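Local coordinates for nitrilotriacetate monooxygenase (Burkholderia pseudomallei, PDB 3SDO) that oxidises nitrilotriacetate as a flavin-dependent monooxygenase of the bacterial luciferase-like family, using reduced FMN and molecular oxygen, at the interface of chains A and B. Sequence-based numbering; all coordinates share one arbitrary frame. Chains: chain A/B, Nitrilotriacetate monooxygenase.

The interface of chains A and B. Residues chain A 175-176, 180-182; chain B 26-27, 33, 71, 74.
In this luciferase-like monooxygenase of the NtaA/SnaA/DszA family, an aromatic pair shows how ring packing can build one patch of a two-fold symmetric interface, repeated with the chains exchanged; the structure alone does not show whether this pairing of chains persists in solution. A loop of chain A, spanning A:Arg175 to A:Phe182, lies against the 3-10 helix 25-27 and helix 71-74 of chain B. The tight part centres on A:Phe182, whose CG stands anti to its backbone N (chi1 -175°). One ring edge is thereby driven onto the indole of B:Trp26: CD2 of A:Phe182 sits above the middle of the indole, 3.5 Å from CE2 of B:Trp26. The planes are inclined at about 61°, an edge-to-face meeting in which the two side chains run past each other in opposite directions. B:Pro71 caps a face of the phenyl ring with a CH-pi contact, its CB 3.7 Å from the centroid of the A:Phe182 ring, while the methyl CD1 of B:Leu74 touches the rim at CD1 of A:Phe182.

B:Trp26 holds its CG in the crowded position between backbone N and carbonyl carbon (chi1 69°), and its six-membered ring reaches the backbone of the chain A loop. Carbonyl O of A:Gly180 lies in the indole plane, 3.6 Å from CZ2 of B:Trp26. CH2 of B:Trp26 meets carbonyl O of A:Asp176, and CZ3 of B:Trp26 abuts CA of A:Arg175. The other indole face is backed within chain B by B:Lys27, whose CG lies over its centre and may limit rocking of the ring.

Packing thins toward B:Lys27, whose extended chain brushes the loop with CE, 4.1 Å from CA of A:Gly180, and buries little surface there. At another margin the touch is close but narrow: A:Arg175 brings CD against B:Pro33, 3.2 Å from carbonyl O of B:Pro33. The A:Arg175 guanidinium extends beyond, and neither it nor the carbonyls make a polar bond across this patch.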
# COMPACT_ATOMS: atom_id res chain seq x y z
N ARG A 175 6.49 -21.31 19.34
CA ARG A 175 5.19 -21.99 19.17
C ARG A 175 5.22 -23.47 19.60
O ARG A 175 4.89 -24.37 18.82
CB ARG A 175 4.73 -21.85 17.73
CG ARG A 175 4.77 -20.44 17.20
CD ARG A 175 3.81 -20.27 16.02
NE ARG A 175 3.92 -19.00 15.32
CZ ARG A 175 4.85 -18.70 14.40
NH1 ARG A 175 5.79 -19.56 14.08
NH2 ARG A 175 4.82 -17.52 13.81
N ASP A 176 5.62 -23.69 20.85
CA ASP A 176 5.71 -25.01 21.45
C ASP A 176 4.34 -25.42 22.04
O ASP A 176 3.96 -24.98 23.12
CB ASP A 176 6.79 -24.98 22.53
CG ASP A 176 7.01 -26.31 23.22
OD1 ASP A 176 6.10 -27.18 23.30
OD2 ASP A 176 8.13 -26.46 23.73
N GLY A 180 3.28 -24.85 25.77
CA GLY A 180 2.49 -23.63 25.63
C GLY A 180 3.31 -22.37 25.48
O GLY A 180 2.75 -21.28 25.46
N ARG A 181 4.63 -22.49 25.37
CA ARG A 181 5.50 -21.32 25.20
C ARG A 181 5.45 -20.86 23.73
O ARG A 181 5.88 -21.57 22.82
CB ARG A 181 6.93 -21.64 25.64
CG ARG A 181 7.96 -20.54 25.38
CD ARG A 181 9.39 -20.88 25.83
NE ARG A 181 10.01 -21.95 25.02
CZ ARG A 181 11.29 -21.99 24.64
NH1 ARG A 181 12.13 -21.03 24.97
NH2 ARG A 181 11.74 -22.99 23.89
N PHE A 182 4.90 -19.67 23.51
CA PHE A 182 4.68 -19.16 22.16
C PHE A 182 5.95 -18.55 21.57
O PHE A 182 6.23 -18.71 20.38
CB PHE A 182 3.55 -18.15 22.18
CG PHE A 182 3.16 -17.64 20.83
CD1 PHE A 182 3.51 -16.37 20.42
CD2 PHE A 182 2.45 -18.45 19.96
CE1 PHE A 182 3.14 -15.90 19.18
CE2 PHE A 182 2.09 -18.00 18.70
CZ PHE A 182 2.43 -16.73 18.31
N TRP B 26 -3.89 -20.64 18.61
CA TRP B 26 -2.74 -21.21 17.92
C TRP B 26 -2.43 -22.66 18.32
O TRP B 26 -1.77 -23.39 17.57
CB TRP B 26 -1.48 -20.36 18.11
CG TRP B 26 -0.91 -20.35 19.48
CD1 TRP B 26 -1.26 -19.52 20.51
CD2 TRP B 26 0.10 -21.22 20.00
NE1 TRP B 26 -0.53 -19.82 21.63
CE2 TRP B 26 0.32 -20.85 21.35
CE3 TRP B 26 0.86 -22.25 19.45
CZ2 TRP B 26 1.25 -21.49 22.15
CZ3 TRP B 26 1.80 -22.88 20.26
CH2 TRP B 26 1.99 -22.49 21.59
N LYS B 27 -2.91 -23.08 19.49
CA LYS B 27 -2.70 -24.42 19.96
C LYS B 27 -3.67 -25.41 19.33
O LYS B 27 -3.49 -26.60 19.47
CB LYS B 27 -2.85 -24.48 21.48
CG LYS B 27 -1.97 -23.54 22.30
CD LYS B 27 -2.27 -23.79 23.77
CE LYS B 27 -1.49 -22.92 24.71
NZ LYS B 27 -2.00 -23.15 26.12
N PRO B 33 -0.01 -23.65 13.46
CA PRO B 33 0.51 -22.92 14.62
C PRO B 33 0.85 -21.46 14.33
O PRO B 33 0.70 -20.59 15.18
CB PRO B 33 1.80 -23.67 14.96
CG PRO B 33 1.67 -25.01 14.36
CD PRO B 33 0.71 -24.91 13.19
N PRO B 71 -0.79 -13.87 21.74
CA PRO B 71 -0.07 -14.35 20.56
C PRO B 71 -0.37 -13.58 19.27
O PRO B 71 0.57 -13.19 18.56
CB PRO B 71 -0.51 -15.81 20.48
CG PRO B 71 -0.56 -16.20 21.95
CD PRO B 71 -1.16 -14.99 22.63
N LEU B 74 1.24 -10.13 19.32
CA LEU B 74 2.70 -10.21 19.18
C LEU B 74 3.17 -10.22 17.73
O LEU B 74 4.24 -9.75 17.42
CB LEU B 74 3.22 -11.47 19.87
CG LEU B 74 3.14 -11.42 21.40
CD1 LEU B 74 3.30 -12.81 22.04
CD2 LEU B 74 4.17 -10.44 21.93